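Local coordinates for bifunctional purine biosynthetic protein ADE5,7 (Cryptococcus neoformans var. grubii serotype A, PDB 7LVO) that catalyses the second and fifth steps of de novo purine biosynthesis, this chain being the N-terminal half that ligates phosphoribosylamine to glycine using ATP, at residues L41-G46 and G123-V128; A53-Q58 and T352-V357; L244-G249 and I369-K374; P281-T286 and Q375-S380. All coordinates share one frame; numbering follows the deposited sequence.

Contact 1. Residues L41-G46 and G123-V128; sequences LLLGAG and GAFKKV
Phe125, on helix 121-126, reaches across to Leu41 and Leu43 of strand 38-44. The nearest CA atoms of the two backbones, those of Leu41 and Phe125, are 11.4 Å apart, and the gap is filled by the ring and the two leucine side chains. CB of Phe125 leaves CA toward the strand, and chi1 (-78°) continues the ring that way. CB, CG and the inner half of the ring meet nothing of segment 41-46; contact begins only at the far end. There CZ comes to 4.2 Å from Leu41 CD2, while the neighbouring CE2 lies 4.5 Å from Leu43 CD1. Both methyls approach obliquely, one branch from each leucine. In Leu41, CG anti to the backbone N (chi1 173°) turns the branched end toward the helix.

No hydrogen bond spans the segments, and the touch is light as well as buried. Val109 of strand 108-111 and Ala101 of helix 95-104 also pack on Phe125. Leu42, between the two contact leucines, packs instead on Ala53 and Leu56 of helix 47-56. The strand ends at Gly44, whose backbone angles call for glycine, and Gly46 takes the N-cap position of helix 47-56. Parallel strands in the order 3-2-1-4, helices on both faces and a glycine-rich turn after the first strand are characteristic of a Rossmann-like alpha/beta domain, here the N domain of GAR synthetase.

Contact 2. Residues A53-Q58 and T352-V357; sequences AFKLAQ and TDLAEV
Lys55 NZ is held by two groups: a water at 2.7 Å, to which it donates, and Gln58 OE1, reached by a weak bond. That water passes the link on to segment 352-357, donating to Thr352 O at 2.6 Å. The lysine chain bends at chi2 and chi3, and this folding leads the ammonium away from the apolar side of the contact while leaving Lys55 CB 3.6 Å from Leu354 CD2. A second water joins the backbones, donating to Lys55 O and accepting from Leu354 N. A carbonyl late in helix 47-56 is thereby connected to an amide in the first turn of helix 354-362; Lys55 O also receives Gln58 N.

Beside these bridges lies the hydrophobic part. Leu56 sends its CD2 branch over the start of the second helix, 3.8 Å from Leu354 CG and 3.6 Å from Ala355 N, with Ala355 CB a little farther off. Leu354 meets it with CG anti to the backbone N (chi1 -178°), which lets CD2 reach Lys55 and CG reach Leu56.

Asp353 closes the helix start: its OD1 accepts Glu356 N at 2.9 Å with an N-H...O angle of 158°, the donor standing well above the carboxylate plane. Its other oxygen, OD2, is bonded to Ser59 OG, just past the first segment. The contact thus packs the far end of helix 47-56, the first of the N domain, with bridging waters, against the aspartate-capped start of helix 354-362, within the ATP-grasp range.

Contact 3. Residues L244-G249 and I369-K374; sequences LAFSDG and IKLGYK
Phe246 and Leu371 form the nearest backbone approach, yet their CA atoms are 10.2 Å apart, so strand 240-248 and the irregular segment 369-374 meet through side chains alone. Phe246 points toward the loop with CG anti to its carbonyl carbon (chi1 -61°), placing one side of the ring next to two residues of it. Leu371 supplies the CD1 branch, which lies 4.0 Å from Phe246 CD2 and comes at the ring obliquely. Tyr373 arrives differently: its hydroxyl lies at the ring's edge, near the ring plane, with OH 4.3 Å from Phe246 CE2. The same oxygen runs close alongside Leu371, two residues earlier, 3.2 Å from Leu371 CD2, so leucine and tyrosine reach the phenylalanine as adjoining groups.

Helix 354-362 adds Val357, which touches both Phe246 and Leu371, and Cys361, which touches Phe246. Met315 of strand 315-323 packs on Phe246 too, while Met255 is shared by Phe246 and Tyr373. In the loop, Gly372 N bonds Thr352 OG1, and the backbone of Lys374 pairs with that of Leu347.

No hydrogen bond crosses between the segments, and the one polar atom at the contact, Tyr373 OH, faces the C-H rim of a ring. The association is consistent with dispersion and the partial burial of apolar surface around Phe246, while the loop's polar bonds go to other parts of the fold.

Contact 4. Residues P281-T286 and Q375-S380; sequences PAPIAT and QGYAVS
Pro281 and Tyr377 cross at about a right angle, with Pro281 CD close to Tyr377 CD2, at 3.6 Å. The oxygen of the same proline lies in the plane of the aromatic ring, at its edge, with Pro281 O 3.4 Å from Tyr377 CE2 and equally near CD2; this placement fits a weak C-H...O approach to the ring edge. Tyr377 holds CG anti to its carbonyl carbon (chi1 -59°), and the ring end consequently swings nearer to the proline segment. Pro283 CG also approaches Tyr377 CE2, obliquely, 4.3 Å away.

At the backbone, Pro281 CD sits 3.2 Å from Gly376 O. Proline has no amide hydrogen to give this carbonyl, and the peptide bond before Pro281 is cis. Ala280, one residue back, still pairs with Ala378, and Tyr377 pairs with Ala435 on the other neighbouring strand. Past Pro281 the chain makes a type I turn from Ala282 to Ala285, and Thr286 then caps helix 287-307. This is the fraying end of an antiparallel strand pair, 277-280 with 377-384, where a cis-proline leads one strand out of a sheet shared by the ATP-grasp and C-domain parts of the sequence.

How the contacts relate
Contacts 1 and 2 are buried, contact 3 is partly so, and contact 4 lies at the surface. Contact 1 lies within the N domain, and contact 2 joins its helix 47-56 to the ATP-grasp part; strand 38-44 and helix 47-56 follow each other in the chain and touch. Contacts 2 and 3 meet around helix 354-362, where Val357 packs on Ile369 and Leu371. Segment 369-374 runs directly into 375-380, so contacts 3 and 4 adjoin in sequence without touching otherwise. Chemistry varies too: contacts 1 and 3 each centre on one phenylalanine ring without polar bonds, contact 2 adds bridging waters next to a capped helix start, and contact 4 sets prolines against a tyrosine.

Contact 1. Residues L41-G46 and G123-V128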
loop_
_atom_site.group_PDB
_atom_site.type_symbol
_atom_site.label_atom_id
_atom_site.label_comp_id
_atom_site.label_asym_id
_atom_site.label_seq_id
_atom_site.Cartn_x
_atom_site.Cartn_y
_atom_site.Cartn_z
ATOM N N LEU A 41 11.459 1.570 -13.937
ATOM C CA LEU A 41 10.781 2.850 -13.775
ATOM C C LEU A 41 9.780 2.735 -12.637
ATOM O O LEU A 41 8.826 1.944 -12.720
ATOM C CB LEU A 41 10.075 3.256 -15.066
ATOM C CG LEU A 41 9.192 4.497 -15.012
ATOM C CD1 LEU A 41 10.015 5.746 -14.722
ATOM C CD2 LEU A 41 8.426 4.646 -16.319
ATOM N N LEU A 42 10.003 3.516 -11.578
ATOM C CA LEU A 42 9.092 3.577 -10.443
ATOM C C LEU A 42 8.193 4.795 -10.592
ATOM O O LEU A 42 8.690 5.919 -10.734
ATOM C CB LEU A 42 9.865 3.651 -9.125
ATOM C CG LEU A 42 10.835 2.520 -8.828
ATOM C CD1 LEU A 42 11.401 2.669 -7.422
ATOM C CD2 LEU A 42 10.170 1.160 -8.982
ATOM N N LEU A 43 6.880 4.573 -10.563
ATOM C CA LEU A 43 5.902 5.651 -10.568
ATOM C C LEU A 43 5.493 5.945 -9.124
ATOM O O LEU A 43 5.037 5.047 -8.408
ATOM C CB LEU A 43 4.682 5.289 -11.400
ATOM C CG LEU A 43 4.918 4.772 -12.822
ATOM C CD1 LEU A 43 3.574 4.598 -13.527
ATOM C CD2 LEU A 43 5.821 5.680 -13.619
ATOM N N GLY A 44 5.658 7.194 -8.703
ATOM C CA GLY A 44 5.274 7.589 -7.358
ATOM C C GLY A 44 6.310 8.465 -6.687
ATOM O O GLY A 44 7.372 8.730 -7.258
ATOM N N ALA A 45 6.014 8.919 -5.462
ATOM C CA ALA A 45 6.925 9.808 -4.752
ATOM C C ALA A 45 6.817 9.640 -3.242
ATOM O O ALA A 45 7.129 10.573 -2.494
ATOM C CB ALA A 45 6.653 11.271 -5.121
ATOM N N GLY A 46 6.395 8.460 -2.780
ATOM C CA GLY A 46 6.253 8.186 -1.372
ATOM C C GLY A 46 7.390 7.341 -0.827
ATOM O O GLY A 46 8.325 6.980 -1.526
ATOM N N GLY A 123 -2.286 -1.469 -18.991
ATOM C CA GLY A 123 -2.630 -1.592 -20.394
ATOM C C GLY A 123 -1.877 -0.625 -21.277
ATOM O O GLY A 123 -1.527 -0.968 -22.417
ATOM N N ALA A 124 -1.609 0.583 -20.773
ATOM C CA ALA A 124 -0.871 1.564 -21.557
ATOM C C ALA A 124 0.535 1.065 -21.881
ATOM O O ALA A 124 0.995 1.167 -23.024
ATOM C CB ALA A 124 -0.810 2.891 -20.797
ATOM N N PHE A 125 1.239 0.531 -20.880
ATOM C CA PHE A 125 2.581 0.013 -21.130
ATOM C C PHE A 125 2.535 -1.308 -21.892
ATOM O O PHE A 125 3.475 -1.631 -22.630
ATOM C CB PHE A 125 3.337 -0.158 -19.816
ATOM C CG PHE A 125 3.865 1.132 -19.248
ATOM C CD1 PHE A 125 5.017 1.705 -19.756
ATOM C CD2 PHE A 125 3.214 1.763 -18.201
ATOM C CE1 PHE A 125 5.503 2.888 -19.237
ATOM C CE2 PHE A 125 3.697 2.943 -17.670
ATOM C CZ PHE A 125 4.840 3.509 -18.194
ATOM N N LYS A 126 1.451 -2.072 -21.734
ATOM C CA LYS A 126 1.321 -3.326 -22.473
ATOM C C LYS A 126 1.304 -3.080 -23.972
ATOM O O LYS A 126 1.846 -3.878 -24.746
ATOM C CB LYS A 126 0.055 -4.057 -22.042
ATOM C CG LYS A 126 -0.119 -5.442 -22.676
ATOM C CD LYS A 126 -1.365 -6.135 -22.152
ATOM C CE LYS A 126 -1.491 -7.550 -22.700
ATOM N NZ LYS A 126 -1.670 -7.567 -24.184
ATOM N N LYS A 127 0.705 -1.964 -24.401
ATOM C CA LYS A 127 0.608 -1.649 -25.821
ATOM C C LYS A 127 1.958 -1.326 -26.444
ATOM O O LYS A 127 2.055 -1.293 -27.677
ATOM C CB LYS A 127 -0.353 -0.476 -26.033
ATOM C CG LYS A 127 -1.783 -0.780 -25.644
ATOM C CD LYS A 127 -2.655 0.467 -25.690
ATOM C CE LYS A 127 -4.087 0.160 -25.266
ATOM N NZ LYS A 127 -4.948 1.378 -25.281
ATOM N N VAL A 128 2.992 -1.096 -25.636
ATOM C CA VAL A 128 4.339 -0.850 -26.133
ATOM C C VAL A 128 5.302 -1.956 -25.723
ATOM O O VAL A 128 6.517 -1.811 -25.893
ATOM C CB VAL A 128 4.863 0.521 -25.672
ATOM C CG1 VAL A 128 4.079 1.636 -26.347
ATOM C CG2 VAL A 128 4.778 0.644 -24.154
#

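Contact 2. Residues A53-Q58 and T352-V357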
loop_
_atom_site.group_PDB
_atom_site.type_symbol
_atom_site.label_atom_id
_atom_site.label_comp_id
_atom_site.label_asym_id
_atom_site.label_seq_id
_atom_site.Cartn_x
_atom_site.Cartn_y
_atom_site.Cartn_z
ATOM N N ALA A 53 13.111 1.446 -4.246
ATOM C CA ALA A 53 14.353 1.835 -4.905
ATOM C C ALA A 53 15.558 1.400 -4.090
ATOM O O ALA A 53 16.582 0.990 -4.654
ATOM C CB ALA A 53 14.384 3.350 -5.134
ATOM N N PHE A 54 15.449 1.481 -2.761
ATOM C CA PHE A 54 16.538 1.066 -1.890
ATOM C C PHE A 54 16.939 -0.377 -2.162
ATOM O O PHE A 54 18.125 -0.681 -2.326
ATOM C CB PHE A 54 16.113 1.265 -0.429
ATOM C CG PHE A 54 17.032 0.628 0.574
ATOM C CD1 PHE A 54 18.261 1.200 0.875
ATOM C CD2 PHE A 54 16.655 -0.533 1.233
ATOM C CE1 PHE A 54 19.105 0.617 1.809
ATOM C CE2 PHE A 54 17.496 -1.120 2.169
ATOM C CZ PHE A 54 18.720 -0.543 2.456
ATOM N N LYS A 55 15.962 -1.278 -2.222
ATOM C CA LYS A 55 16.265 -2.691 -2.439
ATOM C C LYS A 55 16.651 -2.970 -3.888
ATOM O O LYS A 55 17.646 -3.655 -4.153
ATOM C CB LYS A 55 15.066 -3.548 -2.034
ATOM C CG LYS A 55 14.738 -3.511 -0.550
ATOM C CD LYS A 55 15.901 -4.025 0.309
ATOM C CE LYS A 55 16.295 -5.452 -0.055
ATOM N NZ LYS A 55 17.324 -6.003 0.876
ATOM N N LEU A 56 15.886 -2.428 -4.842
ATOM C CA LEU A 56 16.186 -2.679 -6.250
ATOM C C LEU A 56 17.607 -2.251 -6.601
ATOM O O LEU A 56 18.292 -2.924 -7.384
ATOM C CB LEU A 56 15.174 -1.959 -7.139
ATOM C CG LEU A 56 13.725 -2.426 -7.016
ATOM C CD1 LEU A 56 12.817 -1.539 -7.852
ATOM C CD2 LEU A 56 13.569 -3.885 -7.415
ATOM N N ALA A 57 18.073 -1.145 -6.018
ATOM C CA ALA A 57 19.405 -0.642 -6.335
ATOM C C ALA A 57 20.513 -1.580 -5.866
ATOM O O ALA A 57 21.654 -1.451 -6.322
ATOM C CB ALA A 57 19.604 0.739 -5.712
ATOM N N GLN A 58 20.207 -2.519 -4.978
ATOM C CA GLN A 58 21.187 -3.495 -4.526
ATOM C C GLN A 58 21.296 -4.704 -5.449
ATOM O O GLN A 58 22.225 -5.505 -5.284
ATOM C CB GLN A 58 20.838 -3.975 -3.116
ATOM C CG GLN A 58 20.917 -2.889 -2.055
ATOM C CD GLN A 58 20.495 -3.387 -0.689
ATOM O OE1 GLN A 58 19.510 -4.117 -0.561
ATOM N NE2 GLN A 58 21.245 -3.013 0.333
ATOM N N THR A 352 17.941 -12.524 -1.132
ATOM C CA THR A 352 16.799 -12.245 -1.989
ATOM C C THR A 352 17.062 -11.012 -2.839
ATOM O O THR A 352 17.389 -9.942 -2.312
ATOM C CB THR A 352 15.540 -12.036 -1.148
ATOM O OG1 THR A 352 15.198 -13.256 -0.481
ATOM C CG2 THR A 352 14.384 -11.593 -2.035
ATOM N N ASP A 353 16.905 -11.160 -4.151
ATOM C CA ASP A 353 16.992 -10.053 -5.096
ATOM C C ASP A 353 15.572 -9.595 -5.397
ATOM O O ASP A 353 14.804 -10.320 -6.036
ATOM C CB ASP A 353 17.719 -10.479 -6.372
ATOM C CG ASP A 353 17.843 -9.346 -7.385
ATOM O OD1 ASP A 353 16.920 -8.519 -7.480
ATOM O OD2 ASP A 353 18.865 -9.286 -8.093
ATOM N N LEU A 354 15.220 -8.390 -4.938
ATOM C CA LEU A 354 13.862 -7.901 -5.150
ATOM C C LEU A 354 13.565 -7.743 -6.636
ATOM O O LEU A 354 12.441 -8.001 -7.078
ATOM C CB LEU A 354 13.648 -6.581 -4.424
ATOM C CG LEU A 354 12.241 -6.002 -4.540
ATOM C CD1 LEU A 354 11.177 -7.010 -4.135
ATOM C CD2 LEU A 354 12.120 -4.725 -3.693
ATOM N N ALA A 355 14.557 -7.309 -7.418
ATOM C CA ALA A 355 14.351 -7.177 -8.859
ATOM C C ALA A 355 13.978 -8.524 -9.478
ATOM O O ALA A 355 13.036 -8.624 -10.275
ATOM C CB ALA A 355 15.606 -6.604 -9.513
ATOM N N GLU A 356 14.703 -9.577 -9.107
ATOM C CA GLU A 356 14.395 -10.903 -9.626
ATOM C C GLU A 356 12.990 -11.330 -9.225
ATOM O O GLU A 356 12.277 -11.963 -10.011
ATOM C CB GLU A 356 15.429 -11.915 -9.125
ATOM C CG GLU A 356 15.278 -13.298 -9.734
ATOM C CD GLU A 356 15.479 -13.288 -11.234
ATOM O OE1 GLU A 356 16.557 -12.847 -11.690
ATOM O OE2 GLU A 356 14.548 -13.703 -11.954
ATOM N N VAL A 357 12.571 -10.979 -8.005
ATOM C CA VAL A 357 11.234 -11.336 -7.547
ATOM C C VAL A 357 10.175 -10.643 -8.402
ATOM O O VAL A 357 9.194 -11.258 -8.828
ATOM C CB VAL A 357 11.074 -10.987 -6.056
ATOM C CG1 VAL A 357 9.623 -11.161 -5.621
ATOM C CG2 VAL A 357 12.007 -11.839 -5.213
HETATM O O HOH W 1 17.565 -6.541 -4.050
HETATM O O HOH W 2 17.939 -8.308 -0.369
#

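Contact 3. Residues L244-G249 and I369-K374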
loop_
_atom_site.group_PDB
_atom_site.type_symbol
_atom_site.label_atom_id
_atom_site.label_comp_id
_atom_site.label_asym_id
_atom_site.label_seq_id
_atom_site.Cartn_x
_atom_site.Cartn_y
_atom_site.Cartn_z
ATOM N N LEU A 244 0.823 -8.842 2.817
ATOM C CA LEU A 244 1.315 -8.576 1.475
ATOM C C LEU A 244 1.868 -9.860 0.871
ATOM O O LEU A 244 2.602 -10.601 1.532
ATOM C CB LEU A 244 2.402 -7.499 1.494
ATOM C CG LEU A 244 1.927 -6.081 1.806
ATOM C CD1 LEU A 244 1.549 -5.939 3.273
ATOM C CD2 LEU A 244 3.012 -5.079 1.415
ATOM N N ALA A 245 1.528 -10.108 -0.394
ATOM C CA ALA A 245 1.916 -11.341 -1.068
ATOM C C ALA A 245 2.212 -11.065 -2.534
ATOM O O ALA A 245 1.434 -10.388 -3.209
ATOM C CB ALA A 245 0.809 -12.398 -0.946
ATOM N N PHE A 246 3.334 -11.594 -3.017
ATOM C CA PHE A 246 3.655 -11.539 -4.437
ATOM C C PHE A 246 2.836 -12.573 -5.193
ATOM O O PHE A 246 2.618 -13.684 -4.706
ATOM C CB PHE A 246 5.145 -11.797 -4.663
ATOM C CG PHE A 246 6.044 -10.788 -4.011
ATOM C CD1 PHE A 246 6.390 -9.622 -4.662
ATOM C CD2 PHE A 246 6.552 -11.016 -2.735
ATOM C CE1 PHE A 246 7.223 -8.690 -4.056
ATOM C CE2 PHE A 246 7.374 -10.095 -2.126
ATOM C CZ PHE A 246 7.721 -8.927 -2.792
ATOM N N SER A 247 2.404 -12.214 -6.403
ATOM C CA SER A 247 1.564 -13.089 -7.210
ATOM C C SER A 247 1.965 -13.006 -8.669
ATOM O O SER A 247 2.207 -11.913 -9.194
ATOM C CB SER A 247 0.080 -12.722 -7.073
ATOM O OG SER A 247 -0.714 -13.463 -7.969
ATOM N N ASP A 248 2.030 -14.165 -9.322
ATOM C CA ASP A 248 2.249 -14.234 -10.762
ATOM C C ASP A 248 1.031 -14.776 -11.505
ATOM O O ASP A 248 1.147 -15.191 -12.664
ATOM C CB ASP A 248 3.491 -15.069 -11.070
ATOM C CG ASP A 248 3.261 -16.566 -10.904
ATOM O OD1 ASP A 248 2.160 -16.990 -10.471
ATOM O OD2 ASP A 248 4.198 -17.331 -11.216
ATOM N N GLY A 249 -0.140 -14.775 -10.857
ATOM C CA GLY A 249 -1.360 -15.290 -11.417
ATOM C C GLY A 249 -1.668 -16.717 -11.006
ATOM O O GLY A 249 -2.837 -17.112 -10.989
ATOM N N ILE A 369 12.115 -19.175 -8.030
ATOM C CA ILE A 369 13.107 -18.180 -7.643
ATOM C C ILE A 369 13.286 -18.212 -6.131
ATOM O O ILE A 369 12.420 -18.678 -5.387
ATOM C CB ILE A 369 12.714 -16.756 -8.092
ATOM C CG1 ILE A 369 11.379 -16.361 -7.466
ATOM C CG2 ILE A 369 12.660 -16.677 -9.613
ATOM C CD1 ILE A 369 11.003 -14.920 -7.696
ATOM N N LYS A 370 14.431 -17.703 -5.686
ATOM C CA LYS A 370 14.710 -17.606 -4.262
ATOM C C LYS A 370 14.020 -16.386 -3.669
ATOM O O LYS A 370 14.029 -15.300 -4.256
ATOM C CB LYS A 370 16.216 -17.529 -4.013
ATOM C CG LYS A 370 16.974 -18.780 -4.421
ATOM C CD LYS A 370 18.430 -18.709 -3.993
ATOM C CE LYS A 370 19.176 -19.982 -4.378
ATOM N NZ LYS A 370 20.602 -19.941 -3.921
ATOM N N LEU A 371 13.408 -16.574 -2.499
ATOM C CA LEU A 371 12.695 -15.488 -1.828
ATOM C C LEU A 371 12.526 -15.900 -0.367
ATOM O O LEU A 371 11.675 -16.739 -0.054
ATOM C CB LEU A 371 11.358 -15.215 -2.494
ATOM C CG LEU A 371 10.666 -13.893 -2.165
ATOM C CD1 LEU A 371 9.437 -13.707 -3.064
ATOM C CD2 LEU A 371 10.270 -13.811 -0.706
ATOM N N GLY A 372 13.345 -15.312 0.511
ATOM C CA GLY A 372 13.287 -15.611 1.924
ATOM C C GLY A 372 13.257 -14.338 2.751
ATOM O O GLY A 372 13.431 -13.229 2.236
ATOM N N TYR A 373 13.037 -14.521 4.053
ATOM C CA TYR A 373 12.958 -13.415 4.998
ATOM C C TYR A 373 13.853 -13.696 6.194
ATOM O O TYR A 373 13.869 -14.814 6.721
ATOM C CB TYR A 373 11.513 -13.188 5.456
ATOM C CG TYR A 373 10.530 -13.085 4.312
ATOM C CD1 TYR A 373 10.470 -11.943 3.520
ATOM C CD2 TYR A 373 9.660 -14.124 4.025
ATOM C CE1 TYR A 373 9.576 -11.850 2.472
ATOM C CE2 TYR A 373 8.765 -14.039 2.981
ATOM C CZ TYR A 373 8.729 -12.903 2.206
ATOM O OH TYR A 373 7.830 -12.819 1.171
ATOM N N LYS A 374 14.591 -12.674 6.621
ATOM C CA LYS A 374 15.505 -12.818 7.743
ATOM C C LYS A 374 14.735 -12.976 9.052
ATOM O O LYS A 374 13.522 -12.766 9.128
ATOM C CB LYS A 374 16.440 -11.615 7.831
ATOM C CG LYS A 374 15.727 -10.285 7.966
ATOM C CD LYS A 374 16.700 -9.104 7.885
ATOM C CE LYS A 374 17.310 -8.780 9.246
ATOM N NZ LYS A 374 18.171 -7.567 9.188
#

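Contact 4. Residues P281-T286 and Q375-S380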
loop_
_atom_site.group_PDB
_atom_site.type_symbol
_atom_site.label_atom_id
_atom_site.label_comp_id
_atom_site.label_asym_id
_atom_site.label_seq_id
_atom_site.Cartn_x
_atom_site.Cartn_y
_atom_site.Cartn_z
ATOM N N PRO A 281 7.336 -9.228 11.756
ATOM C CA PRO A 281 6.049 -9.936 11.707
ATOM C C PRO A 281 5.148 -9.561 12.881
ATOM O O PRO A 281 5.622 -9.453 13.995
ATOM C CB PRO A 281 6.445 -11.421 11.783
ATOM C CG PRO A 281 7.897 -11.463 11.460
ATOM C CD PRO A 281 8.468 -10.155 11.929
ATOM N N ALA A 282 3.873 -9.355 12.613
ATOM C CA ALA A 282 2.915 -9.034 13.663
ATOM C C ALA A 282 2.687 -10.266 14.527
ATOM O O ALA A 282 2.133 -11.255 14.029
ATOM C CB ALA A 282 1.598 -8.560 13.044
ATOM N N PRO A 283 3.079 -10.259 15.803
ATOM C CA PRO A 283 2.889 -11.466 16.628
ATOM C C PRO A 283 1.457 -11.969 16.660
ATOM O O PRO A 283 1.231 -13.178 16.813
ATOM C CB PRO A 283 3.366 -11.018 18.019
ATOM C CG PRO A 283 4.324 -9.900 17.753
ATOM C CD PRO A 283 3.770 -9.183 16.538
ATOM N N ILE A 284 0.475 -11.079 16.516
ATOM C CA ILE A 284 -0.917 -11.505 16.566
ATOM C C ILE A 284 -1.270 -12.422 15.402
ATOM O O ILE A 284 -2.225 -13.202 15.499
ATOM C CB ILE A 284 -1.847 -10.281 16.592
ATOM C CG1 ILE A 284 -3.269 -10.703 16.960
ATOM C CG2 ILE A 284 -1.830 -9.567 15.248
ATOM C CD1 ILE A 284 -4.197 -9.539 17.212
ATOM N N ALA A 285 -0.529 -12.345 14.295
ATOM C CA ALA A 285 -0.734 -13.242 13.162
ATOM C C ALA A 285 0.024 -14.533 13.448
ATOM O O ALA A 285 1.150 -14.751 12.991
ATOM C CB ALA A 285 -0.276 -12.590 11.863
ATOM N N THR A 286 -0.614 -15.399 14.234
ATOM C CA THR A 286 -0.011 -16.669 14.600
ATOM C C THR A 286 0.028 -17.614 13.395
ATOM O O THR A 286 -0.533 -17.342 12.335
ATOM C CB THR A 286 -0.785 -17.321 15.742
ATOM O OG1 THR A 286 -2.108 -17.643 15.295
ATOM C CG2 THR A 286 -0.865 -16.389 16.947
ATOM N N GLN A 375 15.461 -13.363 10.096
ATOM C CA GLN A 375 14.872 -13.494 11.420
ATOM C C GLN A 375 14.832 -12.135 12.116
ATOM O O GLN A 375 15.608 -11.225 11.808
ATOM C CB GLN A 375 15.656 -14.495 12.261
ATOM C CG GLN A 375 15.796 -15.867 11.614
ATOM C CD GLN A 375 16.519 -16.862 12.501
ATOM O OE1 GLN A 375 16.297 -16.911 13.712
ATOM N NE2 GLN A 375 17.395 -17.661 11.901
ATOM N N GLY A 376 13.908 -12.007 13.056
ATOM C CA GLY A 376 13.712 -10.768 13.772
ATOM C C GLY A 376 12.496 -9.997 13.294
ATOM O O GLY A 376 11.596 -10.523 12.640
ATOM N N TYR A 377 12.491 -8.707 13.623
ATOM C CA TYR A 377 11.356 -7.836 13.362
ATOM C C TYR A 377 11.831 -6.562 12.684
ATOM O O TYR A 377 13.020 -6.250 12.674
ATOM C CB TYR A 377 10.609 -7.486 14.666
ATOM C CG TYR A 377 10.089 -8.695 15.415
ATOM C CD1 TYR A 377 10.932 -9.458 16.208
ATOM C CD2 TYR A 377 8.754 -9.067 15.328
ATOM C CE1 TYR A 377 10.457 -10.565 16.895
ATOM C CE2 TYR A 377 8.273 -10.167 16.002
ATOM C CZ TYR A 377 9.127 -10.913 16.786
ATOM O OH TYR A 377 8.652 -12.013 17.463
ATOM N N ALA A 378 10.878 -5.829 12.112
ATOM C CA ALA A 378 11.149 -4.555 11.458
ATOM C C ALA A 378 10.042 -3.576 11.821
ATOM O O ALA A 378 8.878 -3.963 11.983
ATOM C CB ALA A 378 11.239 -4.714 9.928
ATOM N N VAL A 379 10.412 -2.301 11.934
ATOM C CA VAL A 379 9.493 -1.254 12.352
ATOM C C VAL A 379 9.729 -0.015 11.499
ATOM O O VAL A 379 10.857 0.282 11.106
ATOM C CB VAL A 379 9.663 -0.902 13.848
ATOM C CG1 VAL A 379 8.666 0.173 14.257
ATOM C CG2 VAL A 379 9.519 -2.144 14.715
ATOM N N SER A 380 8.647 0.712 11.220
ATOM C CA SER A 380 8.707 1.985 10.516
ATOM C C SER A 380 7.894 3.001 11.297
ATOM O O SER A 380 6.744 2.731 11.651
ATOM C CB SER A 380 8.174 1.868 9.084
ATOM O OG SER A 380 6.813 1.468 9.061
#